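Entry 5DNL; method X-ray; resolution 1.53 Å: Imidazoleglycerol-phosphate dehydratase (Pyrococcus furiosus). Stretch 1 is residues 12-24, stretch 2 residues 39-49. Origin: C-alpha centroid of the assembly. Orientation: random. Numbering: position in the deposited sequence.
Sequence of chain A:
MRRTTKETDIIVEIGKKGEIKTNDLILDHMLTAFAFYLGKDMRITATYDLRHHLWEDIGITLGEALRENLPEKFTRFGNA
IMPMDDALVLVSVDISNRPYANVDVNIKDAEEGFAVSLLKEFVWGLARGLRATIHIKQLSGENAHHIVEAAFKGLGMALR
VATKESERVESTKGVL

Stretch 1 (12-24) VEIGKKGEIKTND
Stretch 2, residues 39-49: GKDMRITATYD

The apolar centre of this contact is the sheet face carrying Val12, Ile14, Ile20, Met42 and Ile44. Ile44, buried and m at chi1, lies between two neighbours: its CG1 is 4.1 Å from Val12 CG2 (Val12 t), and its CB is 4.3 Å from Ile20 CG2 (Ile20 m, t). Met42, p, t, p, extends a flexible thioether that reaches Ile14 and Ile20, CE to Ile14 CG1 at 4.3 Å and CG to Ile20 CD1 at 4.5 Å. Branched side chains suit the extended backbone here.

The strand that begins at Met42 is flanked on one side by strand 12-14 and on the other by Ile20 and Lys21, stretch 1 turning back along it. Strand 12-14 runs antiparallel to it (the axes come within 4.7 Å, at 178°), pairing Val12 with Ile44, Glu13 with Arg43 and Ile14 with Met42. Glu13 N donates to Arg43 O and Arg43 N to Glu13 O, both 2.9 Å. A type II turn, Glu13 to Lys16, then redirects the chain; Gly15, at phi/psi 88/-2, tolerates a conformation that would jam a CB against the preceding carbonyl, and its N donates to Asp41 O at 2.7 Å. Gly18 is nearly fully extended (176/-179); a CB there would lie 2.9 Å from Arg43 CB, a clash.

The returning segment runs parallel, pairing Ile20 with Ile44 and Lys21 with Thr45. Ile44 N donates to Glu19 O and Lys21 N to Ile44 O, both 2.9 Å; Ala46 N to Lys21 O is weak at 3.3 Å. Small Ala46 brings its CB within 4.2 Å of Thr22 CB.

On the opposite face, Glu13 (m, t) and the extended, poorly ordered Arg43 (t, t, t) form a salt bridge, OE1 to NH1 3.1 Å. At the far edge, Tyr48 (chi1 69°, chi2 -87°) donates from OH to Asn23 O at 3.0 Å, the carbonyl lying near the ring plane.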

ATOM      1  N   VAL A  12     -47.493  30.939  -3.635  1.00 18.43           N
ATOM      2  CA  VAL A  12     -47.210  30.427  -4.975  1.00 17.58           C
ATOM      3  C   VAL A  12     -48.529  30.268  -5.715  1.00 20.72           C
ATOM      4  O   VAL A  12     -49.376  29.475  -5.299  1.00 23.12           O
ATOM      5  CB  VAL A  12     -46.494  29.058  -4.933  1.00 18.99           C
ATOM      6  CG1 VAL A  12     -46.379  28.468  -6.345  1.00 20.39           C
ATOM      7  CG2 VAL A  12     -45.132  29.180  -4.260  1.00 17.99           C
ATOM      8  N   GLU A  13     -48.674  31.004  -6.821  1.00 20.72           N
ATOM      9  CA  GLU A  13     -49.890  30.959  -7.659  1.00 20.72           C
ATOM     10  C   GLU A  13     -49.524  30.566  -9.080  1.00 23.93           C
ATOM     11  O   GLU A  13     -48.940  31.359  -9.806  1.00 27.48           O
ATOM     12  CB  GLU A  13     -50.602  32.311  -7.645  1.00 25.01           C
ATOM     13  CG  GLU A  13     -51.193  32.673  -6.299  1.00 32.63           C
ATOM     14  CD  GLU A  13     -51.899  34.014  -6.318  1.00 46.07           C
ATOM     15  OE1 GLU A  13     -51.212  35.047  -6.461  1.00 37.65           O
ATOM     16  OE2 GLU A  13     -53.138  34.034  -6.185  1.00 73.51           O
ATOM     17  N   ILE A  14     -49.837  29.329  -9.452  1.00 19.83           N
ATOM     18  CA  ILE A  14     -49.516  28.814 -10.777  1.00 22.98           C
ATOM     19  C   ILE A  14     -50.581  29.272 -11.775  1.00 25.48           C
ATOM     20  O   ILE A  14     -51.772  29.262 -11.475  1.00 29.71           O
ATOM     21  CB  ILE A  14     -49.384  27.272 -10.767  1.00 28.20           C
ATOM     22  CG1 ILE A  14     -48.254  26.869  -9.807  1.00 28.83           C
ATOM     23  CG2 ILE A  14     -49.123  26.732 -12.173  1.00 31.86           C
ATOM     24  CD1 ILE A  14     -48.162  25.383  -9.533  1.00 29.54           C
ATOM     25  N   GLY A  15     -50.129  29.658 -12.962  1.00 30.49           N
ATOM     26  CA  GLY A  15     -51.017  30.118 -14.031  1.00 38.41           C
ATOM     27  C   GLY A  15     -51.343  31.601 -14.015  1.00 39.83           C
ATOM     28  O   GLY A  15     -52.054  32.074 -14.895  1.00 49.99           O
ATOM     29  N   LYS A  16     -50.835  32.335 -13.026  1.00 30.93           N
ATOM     30  CA  LYS A  16     -51.013  33.778 -12.944  1.00 42.85           C
ATOM     31  C   LYS A  16     -49.723  34.446 -13.378  1.00 33.86           C
ATOM     32  O   LYS A  16     -48.633  34.097 -12.919  1.00 30.61           O
ATOM     33  CB  LYS A  16     -51.388  34.207 -11.520  1.00 49.89           C
ATOM     34  CG  LYS A  16     -52.748  33.705 -11.049  1.00 94.07           C
ATOM     35  CD  LYS A  16     -53.899  34.416 -11.753  1.00 93.18           C
ATOM     36  CE  LYS A  16     -55.251  33.851 -11.348  1.00 96.24           C
ATOM     37  NZ  LYS A  16     -55.489  32.478 -11.879  1.00 71.09           N
ATOM     38  N   LYS A  17     -49.842  35.390 -14.302  1.00 32.93           N
ATOM     39  CA  LYS A  17     -48.714  36.209 -14.697  1.00 35.60           C
ATOM     40  C   LYS A  17     -48.394  37.088 -13.510  1.00 42.39           C
ATOM     41  O   LYS A  17     -49.288  37.628 -12.859  1.00 38.17           O
ATOM     42  CB  LYS A  17     -49.032  37.039 -15.946  1.00 44.05           C
ATOM     43  CG  LYS A  17     -49.133  36.186 -17.198  1.00 71.90           C
ATOM     44  CD  LYS A  17     -49.646  36.955 -18.402  1.00 84.07           C
ATOM     45  CE  LYS A  17     -49.757  36.030 -19.604  1.00 71.12           C
ATOM     46  NZ  LYS A  17     -50.197  36.745 -20.831  1.00 99.64           N
ATOM     47  N   GLY A  18     -47.117  37.179 -13.187  1.00 41.41           N
ATOM     48  CA  GLY A  18     -46.710  37.907 -12.009  1.00 37.61           C
ATOM     49  C   GLY A  18     -45.231  37.782 -11.789  1.00 35.97           C
ATOM     50  O   GLY A  18     -44.522  37.167 -12.585  1.00 35.19           O
ATOM     51  N   GLU A  19     -44.779  38.400 -10.713  1.00 29.43           N
ATOM     52  CA  GLU A  19     -43.367  38.442 -10.382  1.00 35.00           C
ATOM     53  C   GLU A  19     -42.975  37.204  -9.568  1.00 20.64           C
ATOM     54  O   GLU A  19     -43.801  36.594  -8.896  1.00 22.92           O
ATOM     55  CB  GLU A  19     -43.047  39.719  -9.598  1.00 40.15           C
ATOM     56  CG  GLU A  19     -43.601  39.774  -8.171  1.00 83.09           C
ATOM     57  CD  GLU A  19     -43.450  41.133  -7.506  1.00200.00           C
ATOM     58  OE1 GLU A  19     -42.863  42.065  -8.106  1.00 73.30           O
ATOM     59  OE2 GLU A  19     -43.912  41.259  -6.354  1.00 38.36           O
ATOM     60  N   ILE A  20     -41.698  36.860  -9.657  1.00 23.59           N
ATOM     61  CA  ILE A  20     -41.062  35.930  -8.724  1.00 19.72           C
ATOM     62  C   ILE A  20     -40.102  36.767  -7.896  1.00 20.63           C
ATOM     63  O   ILE A  20     -39.044  37.167  -8.379  1.00 20.64           O
ATOM     64  CB  ILE A  20     -40.333  34.798  -9.459  1.00 22.09           C
ATOM     65  CG1 ILE A  20     -41.355  33.973 -10.250  1.00 21.89           C
ATOM     66  CG2 ILE A  20     -39.541  33.945  -8.462  1.00 22.66           C
ATOM     67  CD1 ILE A  20     -40.753  32.865 -11.087  1.00 31.06           C
ATOM     68  N   LYS A  21     -40.481  37.019  -6.643  1.00 16.83           N
ATOM     69  CA  LYS A  21     -39.743  37.889  -5.745  1.00 18.01           C
ATOM     70  C   LYS A  21     -39.719  37.299  -4.360  1.00 20.28           C
ATOM     71  O   LYS A  21     -40.651  37.454  -3.583  1.00 19.97           O
ATOM     72  CB  LYS A  21     -40.382  39.285  -5.708  1.00 23.08           C
ATOM     73  CG  LYS A  21     -40.272  40.048  -7.009  1.00 28.79           C
ATOM     74  CD  LYS A  21     -38.853  40.493  -7.309  1.00 36.97           C
ATOM     75  CE  LYS A  21     -38.760  41.107  -8.695  1.00 39.99           C
ATOM     76  NZ  LYS A  21     -37.368  41.553  -8.975  1.00 46.14           N
ATOM     77  N   THR A  22     -38.635  36.596  -4.051  1.00 17.37           N
ATOM     78  CA  THR A  22     -38.477  35.942  -2.758  1.00 18.84           C
ATOM     79  C   THR A  22     -37.567  36.674  -1.798  1.00 20.41           C
ATOM     80  O   THR A  22     -37.386  36.216  -0.665  1.00 23.32           O
ATOM     81  CB  THR A  22     -37.874  34.544  -2.954  1.00 16.35           C
ATOM     82  OG1 THR A  22     -36.541  34.662  -3.474  1.00 18.17           O
ATOM     83  CG2 THR A  22     -38.717  33.712  -3.890  1.00 19.31           C
ATOM     84  N   ASN A  23     -36.982  37.780  -2.235  1.00 18.39           N
ATOM     85  CA  ASN A  23     -35.914  38.482  -1.500  1.00 20.67           C
ATOM     86  C   ASN A  23     -34.598  37.692  -1.409  1.00 22.76           C
ATOM     87  O   ASN A  23     -33.774  37.951  -0.548  1.00 23.00           O
ATOM     88  CB  ASN A  23     -36.399  38.960  -0.118  1.00 23.25           C
ATOM     89  CG  ASN A  23     -37.586  39.884  -0.229  1.00 33.97           C
ATOM     90  OD1 ASN A  23     -37.479  40.955  -0.824  1.00 29.27           O
ATOM     91  ND2 ASN A  23     -38.735  39.460   0.298  1.00 34.10           N
ATOM     92  N   ASP A  24     -34.404  36.748  -2.340  1.00 17.45           N
ATOM     93  CA  ASP A  24     -33.139  36.039  -2.508  1.00 17.22           C
ATOM     94  C   ASP A  24     -32.925  36.006  -4.032  1.00 15.45           C
ATOM     95  O   ASP A  24     -33.680  35.327  -4.739  1.00 14.20           O
ATOM     96  CB  ASP A  24     -33.301  34.642  -1.903  1.00 14.76           C
ATOM     97  CG  ASP A  24     -32.100  33.739  -2.116  1.00 14.74           C
ATOM     98  OD1 ASP A  24     -31.361  33.906  -3.091  1.00 16.57           O
ATOM     99  OD2 ASP A  24     -31.920  32.834  -1.302  1.00 17.19           O
ATOM    100  N   GLY A  39     -43.124  25.601 -18.278  1.00 17.32           N
ATOM    101  CA  GLY A  39     -44.014  26.139 -19.303  1.00 18.04           C
ATOM    102  C   GLY A  39     -45.245  26.799 -18.733  1.00 25.04           C
ATOM    103  O   GLY A  39     -46.275  26.844 -19.398  1.00 23.21           O
ATOM    104  N   LYS A  40     -45.145  27.318 -17.515  1.00 21.10           N
ATOM    105  CA  LYS A  40     -46.269  27.950 -16.839  1.00 21.78           C
ATOM    106  C   LYS A  40     -45.846  29.267 -16.229  1.00 22.46           C
ATOM    107  O   LYS A  40     -44.736  29.402 -15.719  1.00 24.95           O
ATOM    108  CB  LYS A  40     -46.854  27.005 -15.784  1.00 22.98           C
ATOM    109  CG  LYS A  40     -47.612  25.861 -16.423  1.00 27.80           C
ATOM    110  CD  LYS A  40     -48.318  24.958 -15.434  1.00 42.05           C
ATOM    111  CE  LYS A  40     -49.241  23.994 -16.172  1.00 49.92           C
ATOM    112  NZ  LYS A  40     -49.521  22.747 -15.403  1.00 40.77           N
ATOM    113  N   ASP A  41     -46.733  30.258 -16.322  1.00 24.02           N
ATOM    114  CA  ASP A  41     -46.604  31.492 -15.577  1.00 22.73           C
ATOM    115  C   ASP A  41     -46.849  31.177 -14.112  1.00 20.89           C
ATOM    116  O   ASP A  41     -47.686  30.327 -13.778  1.00 25.33           O
ATOM    117  CB  ASP A  41     -47.653  32.528 -16.029  1.00 28.95           C
ATOM    118  CG  ASP A  41     -47.391  33.072 -17.423  1.00 35.17           C
ATOM    119  OD1 ASP A  41     -46.260  33.529 -17.693  1.00 42.93           O
ATOM    120  OD2 ASP A  41     -48.334  33.064 -18.242  1.00 41.23           O
ATOM    121  N   MET A  42     -46.116  31.847 -13.235  1.00 26.64           N
ATOM    122  CA  MET A  42     -46.466  31.817 -11.826  1.00 24.81           C
ATOM    123  C   MET A  42     -46.051  33.082 -11.094  1.00 23.44           C
ATOM    124  O   MET A  42     -45.123  33.788 -11.490  1.00 28.44           O
ATOM    125  CB  MET A  42     -45.922  30.554 -11.132  1.00 39.13           C
ATOM    126  CG  MET A  42     -44.436  30.319 -11.268  1.00 32.58           C
ATOM    127  SD  MET A  42     -43.938  28.719 -10.543  1.00 25.66           S
ATOM    128  CE  MET A  42     -44.442  27.522 -11.764  1.00 24.53           C
ATOM    129  N   ARG A  43     -46.787  33.358 -10.024  1.00 20.90           N
ATOM    130  CA  ARG A  43     -46.503  34.462  -9.146  1.00 21.70           C
ATOM    131  C   ARG A  43     -46.008  33.856  -7.853  1.00 20.59           C
ATOM    132  O   ARG A  43     -46.657  32.994  -7.307  1.00 21.31           O
ATOM    133  CB  ARG A  43     -47.776  35.265  -8.882  1.00 26.01           C
ATOM    134  CG  ARG A  43     -47.588  36.418  -7.901  1.00 36.97           C
ATOM    135  CD  ARG A  43     -48.802  37.335  -7.892  1.00 81.31           C
ATOM    136  NE  ARG A  43     -48.669  38.403  -6.901  1.00167.86           N
ATOM    137  CZ  ARG A  43     -48.925  38.294  -5.593  1.00111.50           C
ATOM    138  NH1 ARG A  43     -49.347  37.150  -5.050  1.00 54.36           N
ATOM    139  NH2 ARG A  43     -48.756  39.357  -4.810  1.00134.64           N
ATOM    140  N   ILE A  44     -44.839  34.291  -7.398  1.00 19.06           N
ATOM    141  CA  ILE A  44     -44.265  33.796  -6.154  1.00 20.91           C
ATOM    142  C   ILE A  44     -43.781  34.989  -5.356  1.00 19.17           C
ATOM    143  O   ILE A  44     -43.016  35.808  -5.856  1.00 21.05           O
ATOM    144  CB  ILE A  44     -43.099  32.801  -6.409  1.00 19.68           C
ATOM    145  CG1 ILE A  44     -43.578  31.592  -7.215  1.00 19.83           C
ATOM    146  CG2 ILE A  44     -42.496  32.354  -5.073  1.00 22.75           C
ATOM    147  CD1 ILE A  44     -42.488  30.599  -7.575  1.00 24.10           C
ATOM    148  N   THR A  45     -44.229  35.085  -4.108  1.00 17.61           N
ATOM    149  CA  THR A  45     -43.762  36.110  -3.189  1.00 18.72           C
ATOM    150  C   THR A  45     -43.419  35.435  -1.867  1.00 18.97           C
ATOM    151  O   THR A  45     -44.081  34.480  -1.477  1.00 20.01           O
ATOM    152  CB  THR A  45     -44.809  37.227  -2.968  1.00 25.82           C
ATOM    153  OG1 THR A  45     -45.981  36.686  -2.362  1.00 35.02           O
ATOM    154  CG2 THR A  45     -45.180  37.859  -4.286  1.00 24.62           C
ATOM    155  N   ALA A  46     -42.382  35.916  -1.201  1.00 18.16           N
ATOM    156  CA  ALA A  46     -41.996  35.374   0.092  1.00 18.00           C
ATOM    157  C   ALA A  46     -41.381  36.409   1.012  1.00 19.79           C
ATOM    158  O   ALA A  46     -40.708  37.341   0.565  1.00 22.19           O
ATOM    159  CB  ALA A  46     -40.993  34.245  -0.105  1.00 20.01           C
ATOM    160  N   THR A  47     -41.583  36.195   2.308  1.00 17.38           N
ATOM    161  CA  THR A  47     -40.754  36.776   3.336  1.00 19.03           C
ATOM    162  C   THR A  47     -40.178  35.619   4.149  1.00 17.34           C
ATOM    163  O   THR A  47     -40.788  34.552   4.248  1.00 18.63           O
ATOM    164  CB  THR A  47     -41.527  37.763   4.232  1.00 23.87           C
ATOM    165  OG1 THR A  47     -42.634  37.114   4.842  1.00 23.81           O
ATOM    166  CG2 THR A  47     -42.036  38.945   3.399  1.00 30.10           C
ATOM    167  N   TYR A  48     -39.003  35.840   4.719  1.00 17.24           N
ATOM    168  CA  TYR A  48     -38.307  34.789   5.435  1.00 15.50           C
ATOM    169  C   TYR A  48     -37.316  35.361   6.434  1.00 18.83           C
ATOM    170  O   TYR A  48     -36.877  36.506   6.309  1.00 18.06           O
ATOM    171  CB  TYR A  48     -37.549  33.897   4.431  1.00 16.30           C
ATOM    172  CG  TYR A  48     -36.373  34.567   3.759  1.00 16.24           C
ATOM    173  CD1 TYR A  48     -36.536  35.325   2.602  1.00 20.54           C
ATOM    174  CD2 TYR A  48     -35.081  34.394   4.243  1.00 15.44           C
ATOM    175  CE1 TYR A  48     -35.444  35.926   1.982  1.00 21.28           C
ATOM    176  CE2 TYR A  48     -33.994  35.009   3.649  1.00 18.39           C
ATOM    177  CZ  TYR A  48     -34.190  35.762   2.503  1.00 18.57           C
ATOM    178  OH  TYR A  48     -33.113  36.342   1.877  1.00 24.72           O
ATOM    179  N   ASP A  49     -36.900  34.506   7.367  1.00 16.84           N
ATOM    180  CA  ASP A  49     -35.861  34.850   8.332  1.00 15.94           C
ATOM    181  C   ASP A  49     -34.489  34.364   7.864  1.00 17.60           C
ATOM    182  O   ASP A  49     -33.560  35.150   7.730  1.00 18.98           O
ATOM    183  CB  ASP A  49     -36.225  34.357   9.754  1.00 17.39           C
ATOM    184  CG  ASP A  49     -36.666  32.869   9.820  1.00 19.21           C
ATOM    185  OD1 ASP A  49     -36.618  32.137   8.813  1.00 16.71           O
ATOM    186  OD2 ASP A  49     -37.093  32.422  10.916  1.00 23.08           O
TER